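Local coordinates for protein papain inhibitor (Streptomyces mobaraensis, PDB 5NTB) that inhibits the cysteine proteases papain and bromelain and the serine protease trypsin, and serves as a glutamine and lysine donor substrate for transglutaminase, at residues A[9-14]-A[98-103]; A[23-28]-A[70-75]; A[33-38]-A[81-86]; A[59-64]-A[103-108]. All blocks are in the same frame, centred on the assembly; numbering follows the deposited sequence. Where two conformers were deposited one is given.

Contact 1 of 4, residues A[9-14]-A[98-103]. With SO4 (sulfate ion), chain D.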
# COMPACT_ATOMS: atom_id res chain seq x y z
N THR A 9 -8.00 -9.88 4.18
CA THR A 9 -8.59 -9.92 2.86
C THR A 9 -9.07 -8.53 2.50
O THR A 9 -9.67 -7.83 3.32
CB THR A 9 -9.76 -10.91 2.81
OG1 THR A 9 -9.28 -12.22 3.16
CG2 THR A 9 -10.33 -10.95 1.40
N GLY A 10 -8.79 -8.12 1.27
CA GLY A 10 -9.31 -6.85 0.86
C GLY A 10 -9.21 -6.66 -0.63
O GLY A 10 -9.33 -7.61 -1.41
N LYS A 11 -9.02 -5.42 -1.03
CA LYS A 11 -8.99 -5.09 -2.44
C LYS A 11 -7.81 -4.18 -2.69
O LYS A 11 -7.25 -3.57 -1.77
CB LYS A 11 -10.29 -4.40 -2.88
CG LYS A 11 -10.44 -3.00 -2.35
CD LYS A 11 -11.67 -2.30 -2.93
CE LYS A 11 -12.90 -2.59 -2.10
NZ LYS A 11 -14.01 -1.64 -2.39
N MET A 12 -7.41 -4.13 -3.95
CA MET A 12 -6.33 -3.25 -4.34
C MET A 12 -6.73 -2.44 -5.56
O MET A 12 -7.39 -2.94 -6.49
CB MET A 12 -5.04 -4.02 -4.62
CG MET A 12 -5.11 -5.00 -5.77
SD MET A 12 -3.52 -5.83 -5.98
CE MET A 12 -3.86 -6.77 -7.47
N THR A 13 -6.37 -1.18 -5.53
CA THR A 13 -6.38 -0.30 -6.68
C THR A 13 -4.96 0.20 -6.88
O THR A 13 -4.03 -0.21 -6.18
CB THR A 13 -7.35 0.86 -6.46
OG1 THR A 13 -7.04 1.50 -5.22
CG2 THR A 13 -8.78 0.35 -6.38
N TYR A 14 -4.78 1.09 -7.84
CA TYR A 14 -3.44 1.65 -8.01
C TYR A 14 -3.52 3.14 -8.30
O TYR A 14 -4.56 3.67 -8.70
CB TYR A 14 -2.65 0.93 -9.12
CG TYR A 14 -3.22 1.13 -10.50
CD1 TYR A 14 -2.90 2.26 -11.24
CD2 TYR A 14 -4.09 0.20 -11.05
CE1 TYR A 14 -3.42 2.46 -12.49
CE2 TYR A 14 -4.62 0.40 -12.31
CZ TYR A 14 -4.27 1.53 -13.01
OH TYR A 14 -4.77 1.74 -14.28
N ARG A 98 -7.55 -3.81 -15.58
CA ARG A 98 -8.59 -4.32 -14.70
C ARG A 98 -9.09 -3.25 -13.73
O ARG A 98 -10.28 -3.22 -13.39
CB ARG A 98 -8.08 -5.53 -13.92
N GLY A 99 -8.19 -2.37 -13.28
CA GLY A 99 -8.56 -1.21 -12.48
C GLY A 99 -8.64 -1.45 -10.98
O GLY A 99 -7.94 -0.80 -10.19
N VAL A 100 -9.51 -2.37 -10.57
CA VAL A 100 -9.66 -2.72 -9.16
C VAL A 100 -9.78 -4.23 -9.07
O VAL A 100 -10.48 -4.86 -9.86
CB VAL A 100 -10.87 -2.03 -8.51
CG1 VAL A 100 -12.09 -2.17 -9.40
CG2 VAL A 100 -11.14 -2.60 -7.12
N VAL A 101 -9.07 -4.81 -8.11
CA VAL A 101 -9.07 -6.25 -7.89
C VAL A 101 -9.57 -6.50 -6.48
O VAL A 101 -8.92 -6.10 -5.51
CB VAL A 101 -7.69 -6.88 -8.10
CG1 VAL A 101 -7.70 -8.33 -7.69
CG2 VAL A 101 -7.24 -6.72 -9.54
N ASN A 102 -10.70 -7.17 -6.36
CA ASN A 102 -11.17 -7.62 -5.07
C ASN A 102 -10.56 -8.98 -4.76
O ASN A 102 -10.09 -9.70 -5.64
CB ASN A 102 -12.69 -7.73 -5.06
CG ASN A 102 -13.36 -6.39 -5.21
OD1 ASN A 102 -13.22 -5.52 -4.36
ND2 ASN A 102 -14.09 -6.21 -6.30
N GLY A 103 -10.59 -9.33 -3.48
CA GLY A 103 -10.13 -10.65 -3.10
C GLY A 103 -8.63 -10.85 -3.12
O GLY A 103 -8.16 -11.94 -3.44
S SO4 D . -13.55 1.52 -0.61
O1 SO4 D . -13.86 0.09 -0.51
O2 SO4 D . -13.60 1.95 -2.01
O3 SO4 D . -12.22 1.76 -0.05
O4 SO4 D . -14.53 2.27 0.18
O HOH W 1 -12.63 -6.82 -1.92
O HOH W 2 -6.96 1.53 -9.73

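Contact 2 of 4, residues A[23-28]-A[70-75]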
# COMPACT_ATOMS: atom_id res chain seq x y z
N CYS A 23 4.53 9.99 3.99
CA CYS A 23 5.70 9.80 4.83
C CYS A 23 6.72 10.92 4.65
O CYS A 23 7.70 10.97 5.41
CB CYS A 23 6.35 8.44 4.52
SG CYS A 23 5.35 7.03 5.08
N GLY A 24 6.50 11.82 3.69
CA GLY A 24 7.42 12.92 3.50
C GLY A 24 8.62 12.59 2.65
O GLY A 24 9.62 13.33 2.69
N THR A 25 8.57 11.51 1.89
CA THR A 25 9.68 11.14 1.04
C THR A 25 9.26 11.19 -0.43
O THR A 25 8.07 11.09 -0.74
CB THR A 25 10.19 9.73 1.38
OG1 THR A 25 9.18 8.76 1.04
CG2 THR A 25 10.51 9.62 2.86
N PRO A 26 10.21 11.37 -1.34
CA PRO A 26 9.85 11.49 -2.76
C PRO A 26 9.41 10.15 -3.33
O PRO A 26 10.07 9.13 -3.14
CB PRO A 26 11.16 11.97 -3.41
CG PRO A 26 12.23 11.52 -2.49
CD PRO A 26 11.64 11.64 -1.11
N ILE A 27 8.28 10.17 -4.03
CA ILE A 27 7.72 8.97 -4.63
C ILE A 27 7.38 9.24 -6.09
O ILE A 27 7.06 10.37 -6.48
CB ILE A 27 6.47 8.46 -3.87
CG1 ILE A 27 5.32 9.47 -3.98
CG2 ILE A 27 6.82 8.18 -2.43
CD1 ILE A 27 3.98 8.91 -3.50
N ASP A 28 7.47 8.19 -6.89
CA ASP A 28 6.97 8.19 -8.26
C ASP A 28 6.24 6.86 -8.42
O ASP A 28 6.88 5.83 -8.67
CB ASP A 28 8.10 8.35 -9.26
CG ASP A 28 7.62 8.26 -10.70
OD1 ASP A 28 6.41 8.06 -10.92
OD2 ASP A 28 8.46 8.44 -11.61
N PRO A 70 7.28 -1.32 0.05
CA PRO A 70 7.31 -0.44 1.22
C PRO A 70 6.06 0.43 1.34
O PRO A 70 5.51 0.91 0.35
CB PRO A 70 8.55 0.42 0.98
CG PRO A 70 8.68 0.45 -0.51
CD PRO A 70 8.27 -0.93 -0.96
N VAL A 71 5.66 0.68 2.58
CA VAL A 71 4.66 1.70 2.87
C VAL A 71 5.31 3.06 2.70
O VAL A 71 6.28 3.39 3.39
CB VAL A 71 4.10 1.55 4.29
CG1 VAL A 71 3.16 2.70 4.61
CG2 VAL A 71 3.43 0.18 4.47
N ARG A 72 4.76 3.88 1.81
CA ARG A 72 5.30 5.21 1.57
C ARG A 72 4.25 6.30 1.58
O ARG A 72 4.59 7.48 1.44
CB ARG A 72 6.04 5.26 0.22
CG ARG A 72 7.17 4.27 0.13
CD ARG A 72 8.48 4.97 -0.07
NE ARG A 72 9.61 4.06 -0.26
CZ ARG A 72 10.44 3.68 0.70
NH1 ARG A 72 10.28 4.12 1.94
NH2 ARG A 72 11.45 2.87 0.41
N ASP A 73 2.97 5.96 1.73
CA ASP A 73 1.94 6.96 1.50
C ASP A 73 0.68 6.53 2.23
O ASP A 73 0.57 5.40 2.71
CB ASP A 73 1.69 7.13 0.00
CG ASP A 73 1.17 8.51 -0.39
OD1 ASP A 73 0.86 9.35 0.47
OD2 ASP A 73 1.03 8.72 -1.62
N LYS A 74 -0.26 7.46 2.31
CA LYS A 74 -1.55 7.29 2.96
C LYS A 74 -2.64 7.40 1.91
O LYS A 74 -2.56 8.23 1.01
CB LYS A 74 -1.74 8.37 4.02
CG LYS A 74 -3.07 8.37 4.78
CD LYS A 74 -2.93 9.33 5.95
CE LYS A 74 -4.24 9.77 6.54
NZ LYS A 74 -3.93 10.84 7.54
N CYS A 75 -3.66 6.55 2.02
CA CYS A 75 -4.83 6.60 1.14
C CYS A 75 -6.01 7.09 1.97
O CYS A 75 -6.62 6.30 2.71
CB CYS A 75 -5.11 5.21 0.56
SG CYS A 75 -6.55 5.17 -0.52
O HOH W 3 6.38 9.41 1.13
O HOH W 4 8.56 6.55 2.62

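Contact 3 of 4, residues A[33-38]-A[81-86]. With SO4 (sulfate ion), chain D.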
# COMPACT_ATOMS: atom_id res chain seq x y z
N ASP A 33 7.90 0.57 -6.75
CA ASP A 33 7.04 -0.30 -5.95
C ASP A 33 6.79 0.35 -4.59
O ASP A 33 7.74 0.62 -3.84
CB ASP A 33 7.68 -1.67 -5.73
CG ASP A 33 7.64 -2.55 -6.95
OD1 ASP A 33 6.91 -2.23 -7.90
OD2 ASP A 33 8.34 -3.59 -6.93
N LEU A 34 5.52 0.58 -4.25
CA LEU A 34 5.18 1.11 -2.94
C LEU A 34 3.69 0.92 -2.74
O LEU A 34 2.96 0.53 -3.65
CB LEU A 34 5.57 2.59 -2.81
CG LEU A 34 5.06 3.54 -3.89
CD1 LEU A 34 3.65 4.05 -3.62
CD2 LEU A 34 6.02 4.71 -4.00
N VAL A 35 3.23 1.21 -1.52
CA VAL A 35 1.81 1.14 -1.22
C VAL A 35 1.39 2.37 -0.42
O VAL A 35 2.16 2.90 0.39
CB VAL A 35 1.45 -0.16 -0.47
CG1 VAL A 35 2.08 -0.19 0.89
CG2 VAL A 35 -0.08 -0.32 -0.35
N ALA A 36 0.16 2.81 -0.68
CA ALA A 36 -0.54 3.78 0.15
C ALA A 36 -1.53 3.03 1.04
O ALA A 36 -2.36 2.27 0.54
CB ALA A 36 -1.27 4.81 -0.71
N ILE A 37 -1.39 3.22 2.35
CA ILE A 37 -2.13 2.48 3.37
C ILE A 37 -3.36 3.27 3.80
O ILE A 37 -3.28 4.49 4.00
CB ILE A 37 -1.21 2.16 4.56
CG1 ILE A 37 -0.14 1.16 4.14
CG2 ILE A 37 -2.00 1.69 5.80
CD1 ILE A 37 -0.67 -0.19 3.71
N PRO A 38 -4.52 2.61 3.96
CA PRO A 38 -5.74 3.32 4.37
C PRO A 38 -5.56 4.13 5.65
O PRO A 38 -4.86 3.73 6.58
CB PRO A 38 -6.76 2.20 4.59
CG PRO A 38 -6.22 1.03 3.90
CD PRO A 38 -4.76 1.20 3.65
N THR A 81 -9.35 -2.33 4.58
CA THR A 81 -8.53 -3.36 3.95
C THR A 81 -8.30 -3.09 2.47
O THR A 81 -7.82 -3.98 1.75
CB THR A 81 -9.14 -4.74 4.13
OG1 THR A 81 -10.43 -4.77 3.52
CG2 THR A 81 -9.26 -5.10 5.64
N HIS A 82 -8.59 -1.88 2.01
CA HIS A 82 -8.35 -1.48 0.63
C HIS A 82 -7.00 -0.78 0.54
O HIS A 82 -6.83 0.31 1.08
CB HIS A 82 -9.50 -0.58 0.17
CG HIS A 82 -9.26 0.13 -1.13
ND1 HIS A 82 -10.11 1.12 -1.58
CD2 HIS A 82 -8.29 0.01 -2.07
CE1 HIS A 82 -9.67 1.58 -2.74
NE2 HIS A 82 -8.57 0.92 -3.05
N ILE A 83 -6.03 -1.40 -0.16
CA ILE A 83 -4.73 -0.78 -0.35
C ILE A 83 -4.66 -0.18 -1.74
O ILE A 83 -5.23 -0.69 -2.70
CB ILE A 83 -3.57 -1.77 -0.12
CG1 ILE A 83 -3.64 -2.96 -1.09
CG2 ILE A 83 -3.57 -2.23 1.32
CD1 ILE A 83 -2.45 -3.92 -0.95
N ASP A 84 -3.92 0.92 -1.85
CA ASP A 84 -3.71 1.62 -3.11
C ASP A 84 -2.23 1.43 -3.45
O ASP A 84 -1.35 2.12 -2.92
CB ASP A 84 -4.08 3.10 -2.96
CG ASP A 84 -4.54 3.75 -4.26
OD1 ASP A 84 -4.71 3.06 -5.28
OD2 ASP A 84 -4.74 4.98 -4.24
N LEU A 85 -1.95 0.46 -4.30
CA LEU A 85 -0.58 0.19 -4.71
C LEU A 85 -0.13 1.22 -5.72
O LEU A 85 -0.93 1.80 -6.44
CB LEU A 85 -0.47 -1.20 -5.33
CG LEU A 85 -0.53 -2.38 -4.37
CD1 LEU A 85 -0.63 -3.65 -5.20
CD2 LEU A 85 0.70 -2.44 -3.50
N SER A 86 1.18 1.43 -5.80
CA SER A 86 1.67 2.13 -6.97
C SER A 86 1.27 1.37 -8.23
O SER A 86 1.11 0.15 -8.23
CB SER A 86 3.19 2.29 -6.88
OG SER A 86 3.85 1.04 -6.94
S SO4 D . -13.55 1.52 -0.61
O1 SO4 D . -13.86 0.09 -0.51
O2 SO4 D . -13.60 1.95 -2.01
O3 SO4 D . -12.22 1.76 -0.05
O4 SO4 D . -14.53 2.27 0.18

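Contact 4 of 4, residues A[59-64]-A[103-108]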
# COMPACT_ATOMS: atom_id res chain seq x y z
N GLU A 59 3.19 -7.31 2.30
CA GLU A 59 3.24 -8.43 1.37
C GLU A 59 1.84 -8.60 0.83
O GLU A 59 0.88 -8.72 1.61
CB GLU A 59 3.74 -9.71 2.07
CG GLU A 59 5.24 -9.70 2.24
CD GLU A 59 5.79 -10.98 2.84
OE1 GLU A 59 6.97 -10.98 3.25
OE2 GLU A 59 5.04 -11.98 2.89
N VAL A 60 1.70 -8.54 -0.49
CA VAL A 60 0.42 -8.57 -1.18
C VAL A 60 0.38 -9.81 -2.05
O VAL A 60 1.29 -10.03 -2.85
CB VAL A 60 0.20 -7.32 -2.04
CG1 VAL A 60 -1.23 -7.34 -2.61
CG2 VAL A 60 0.45 -6.06 -1.24
N SER A 61 -0.68 -10.59 -1.91
CA SER A 61 -0.84 -11.83 -2.64
C SER A 61 -2.10 -11.77 -3.48
O SER A 61 -3.16 -11.38 -2.99
CB SER A 61 -0.90 -13.03 -1.70
OG SER A 61 0.25 -13.06 -0.87
N TYR A 62 -1.97 -12.14 -4.74
CA TYR A 62 -3.12 -12.28 -5.61
C TYR A 62 -2.80 -13.35 -6.64
O TYR A 62 -1.71 -13.33 -7.21
CB TYR A 62 -3.47 -10.96 -6.29
CG TYR A 62 -4.57 -11.08 -7.31
CD1 TYR A 62 -5.83 -11.48 -6.92
CD2 TYR A 62 -4.34 -10.80 -8.65
CE1 TYR A 62 -6.85 -11.62 -7.85
CE2 TYR A 62 -5.34 -10.92 -9.57
CZ TYR A 62 -6.59 -11.33 -9.17
OH TYR A 62 -7.59 -11.44 -10.10
N ASN A 63 -3.74 -14.27 -6.85
CA ASN A 63 -3.63 -15.22 -7.96
C ASN A 63 -2.33 -16.02 -7.87
O ASN A 63 -1.71 -16.32 -8.88
CB ASN A 63 -3.74 -14.50 -9.31
CG ASN A 63 -4.88 -15.02 -10.16
OD1 ASN A 63 -5.29 -16.17 -10.02
ND2 ASN A 63 -5.37 -14.19 -11.07
N GLY A 64 -1.91 -16.34 -6.64
CA GLY A 64 -0.76 -17.19 -6.43
C GLY A 64 0.59 -16.50 -6.48
O GLY A 64 1.61 -17.18 -6.36
N GLY A 103 -10.59 -9.33 -3.48
CA GLY A 103 -10.13 -10.65 -3.10
C GLY A 103 -8.63 -10.85 -3.12
O GLY A 103 -8.16 -11.94 -3.44
N ILE A 104 -7.86 -9.81 -2.80
CA ILE A 104 -6.44 -9.98 -2.56
C ILE A 104 -6.26 -10.26 -1.07
O ILE A 104 -7.18 -10.07 -0.26
CB ILE A 104 -5.61 -8.75 -2.97
CG1 ILE A 104 -6.02 -7.54 -2.12
CG2 ILE A 104 -5.80 -8.48 -4.44
CD1 ILE A 104 -4.87 -6.62 -1.77
N THR A 105 -5.07 -10.71 -0.71
CA THR A 105 -4.70 -10.80 0.68
C THR A 105 -3.45 -9.96 0.88
O THR A 105 -2.61 -9.86 -0.02
CB THR A 105 -4.45 -12.24 1.10
OG1 THR A 105 -3.22 -12.69 0.51
CG2 THR A 105 -5.61 -13.17 0.63
N TRP A 106 -3.35 -9.34 2.05
CA TRP A 106 -2.17 -8.54 2.34
C TRP A 106 -1.91 -8.53 3.83
O TRP A 106 -2.80 -8.78 4.64
CB TRP A 106 -2.28 -7.11 1.77
CG TRP A 106 -3.34 -6.22 2.36
CD1 TRP A 106 -4.65 -6.13 1.97
CD2 TRP A 106 -3.15 -5.27 3.40
NE1 TRP A 106 -5.29 -5.16 2.73
CE2 TRP A 106 -4.39 -4.62 3.61
CE3 TRP A 106 -2.05 -4.88 4.17
CZ2 TRP A 106 -4.57 -3.62 4.57
CZ3 TRP A 106 -2.22 -3.88 5.13
CH2 TRP A 106 -3.48 -3.25 5.31
N LYS A 107 -0.66 -8.23 4.18
CA LYS A 107 -0.30 -8.12 5.58
C LYS A 107 0.83 -7.12 5.69
O LYS A 107 1.64 -6.98 4.77
CB LYS A 107 0.13 -9.47 6.18
CG LYS A 107 1.36 -10.07 5.53
CD LYS A 107 1.77 -11.34 6.26
CE LYS A 107 3.00 -11.95 5.64
NZ LYS A 107 3.44 -13.17 6.40
N PHE A 108 0.86 -6.42 6.81
CA PHE A 108 2.02 -5.63 7.20
C PHE A 108 3.17 -6.55 7.58
O PHE A 108 2.97 -7.54 8.29
CB PHE A 108 1.69 -4.74 8.40
CG PHE A 108 0.66 -3.68 8.12
CD1 PHE A 108 0.98 -2.57 7.36
CD2 PHE A 108 -0.61 -3.76 8.67
CE1 PHE A 108 0.04 -1.57 7.13
CE2 PHE A 108 -1.55 -2.76 8.46
CZ PHE A 108 -1.21 -1.66 7.68
O HOH W 5 -4.35 -14.51 -2.10
O HOH W 6 -6.00 -13.62 -4.33

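Contact 1 of 4, residues A[9-14]-A[98-103]
The carbonyl of Gly-99 approaches the Tyr-14 ring obliquely, with CD2 and CE2 of Tyr-14 each 4.1 Å from Gly-99 O. Water 2 sits over one ring face, off-centre toward the rim. Phe-90 meets the same ring edge-to-face, and Tyr-14 OH makes a weak hydrogen bond to Leu-96 O. Water 2 also bridges the backbones: it accepts from Tyr-14 N and donates to Gly-99 O at 2.6 Å.

The protein belongs to the double-psi beta-barrel family. Here the long strand 8-18 of its sheet takes the short strand 101-102 as an antiparallel neighbour. Met-12 and Val-101 form the hydrogen-bonded pair. Met-12 N donates to Val-101 O at 2.9 Å, and Val-101 N donates to Met-12 O at 3.0 Å, almost straight at 174°. Their side chains run side by side. CG of Met-12 stands between the backbone N and the carbonyl carbon (chi1 63°). The rest of the chain is extended, and Met-12 CE reaches 3.9 Å from Val-101 CB. Phe-90 and Ala-94 are touched by both residues, so this face is buried.

On the other face Thr-13 CG2 packs 3.8 Å from Val-100 CB. Thr-13 OG1 is hydrogen-bonded to His-82 NE2 and Asp-84 OD1. Lys-11 and Asn-102 lie alongside each other, and Asn-102 OD1 is 3.5 Å from Lys-11 CB. Water 1 donates to Asn-102 OD1 and weakly to Gly-10 O. The Lys-11 chain bends at chi3 (87°), which turns CE out of line. Lys-11 NZ donates to O1 of the sulfate ion, probably from the crystallisation liquor, at 2.6 Å.

Contact 2 of 4, residues A[23-28]-A[70-75]
Cys-23 and Arg-72 make the closest backbone approach, with their CA atoms 5.6 Å apart. The two segments do not pair as strands. Two waters link them instead. Water 3 accepts from Thr-25 N and donates to Arg-72 O at 2.7 Å. Water 4 accepts from Arg-72 NH1 and is hydrogen-bonded to Thr-25 OG1 at 2.8 Å.

Cys-23 lays its side chain against the Arg-72 carbonyl, with SG of Cys-23 3.7 Å from Arg-72 C. The same SG forms the disulfide to Cys-53. Arg-72 is bent at chi2 (-119°), which puts its CD 4.0 Å from Thr-25 OG1. One face of its guanidinium lies over Pro-70 CB. Ile-27 and Arg-72 lie alongside, pointing opposite ways, CG2 of Ile-27 being 4.0 Å from Arg-72 CB. Ile-27 CD1 comes 3.5 Å from Asp-73 OD2. Three bonds grip that carboxylate: OD2 bonds to Tyr-15 OH, while OD1 accepts from Ala-22 N and Lys-74 N.

The contact thus lays a disulfide-tied loop and the short strand 26-28 against strand 65-75 of the double-psi barrel. Strand 65-75 pairs in parallel with strand 35-38, and Ile-27 rests on Tyr-15 of strand 8-18.

Contact 3 of 4, residues A[33-38]-A[81-86]
Strands 35-38 and 82-86 run antiparallel, Val-35 facing Leu-85 and Ala-36 facing Asp-84, with axes 4.6 Å apart at closest and directions 164° apart. Ser-86 OG stands between its backbone N and carbonyl carbon (chi1 66°). There Ser-86 OG accepts from Leu-34 N at 3.2 Å. It also bonds to Gln-32 O and caps Ala-89 N at the start of helix 87-90. Leu-34 CD1 packs on Ser-86 CB.

Val-35 meets two residues on the inner face. Val-35 CG2 is 3.8 Å from Ile-83 CB, and Val-35 CB is 3.9 Å from Leu-85 CD2. This pairing lies near the centre of the chain, within the curled sheet of the double-psi beta-barrel. Ile-83 faces Ile-104 and Trp-106 of strand 104-109. On the other face Ala-36 CB lies next to Asp-84 CB.

Pro-38 is set tightly on the backbone of strand 82-86, with Pro-38 CG 3.0 Å from His-82 O. The His-82 ring uses both nitrogens, NE2 on Thr-13 and ND1 on the ion. His-82 ND1 donates in the ring plane to O3 of the sulfate ion at 2.7 Å. An alanine here would probably leave the sulfate without its imidazole donor and Thr-13 OG1 with one partner fewer.

The backbone bonds run along the middle of the contact. Ala-36 N and Asp-84 N each donate to the other residue's carbonyl O. Further on, Ser-86 N reaches Leu-34 O at 2.9 Å from above the carbonyl plane.

Contact 4 of 4, residues A[59-64]-A[103-108]
Glu-59 to Ser-61 and Thr-105 to Lys-107 pair as antiparallel strands in the sheet of the double-psi beta-barrel. Two hydrogen-bonded pairs hold them. Ser-61 N donates to Thr-105 O at 2.8 Å, and Glu-59 N donates to Lys-107 O at 2.9 Å. Thr-105 N and Lys-107 N return the bonds to Ser-61 O and Glu-59 O.

Val-60 turns to the buried face, its CG1 3.8 Å from Ile-104 CD1. Ile-83 closes over both. Ile-104 CG2 lies 3.9 Å from Tyr-62 CB, with the two side chains crossing at about a right angle. Trp-106 CB lies near Val-60 CG2, and its ring leads away to bond Thr-81 O through NE1.

On the other face Glu-59 and Lys-107 lie side by side. Glu-59 OE2 touches Lys-107 CE at 3.4 Å but stays 4.0 Å from Lys-107 NZ, too far for a salt bridge. Glu-59 OE1 is paired with Arg-68. An alanine in place of Lys-107 takes away CE and NZ, and would probably leave the Glu-59 carboxylate freer to turn on that side.

The chain turns a corner at Gly-103. Gly-103, with positive phi (75°), and Ile-104 both face Gly-10, the arrangement of a G1 beta bulge.

Overall arrangement
The centre of contact 3 lies about 2 Å from the centre of the chain, and the others are arranged round it. Contacts 1 and 3 have centres about 10 Å apart. They are joined by the Thr-13 to His-82 bond and by the shared sulfate ion, which is also bound by Asp-79 N. Contacts 1 and 4 share Gly-103, and Gly-10 N lies 3.0 Å from Ile-104 O. Contact 2 meets contact 3 through parallel strands, with Cys-75 N 2.9 Å from Ile-37 O. Contacts 3 and 4 meet where Ile-83 packs on Trp-106. Contacts 2 and 4 lie on opposite sides of the chain's centre, with centres about 20 Å apart.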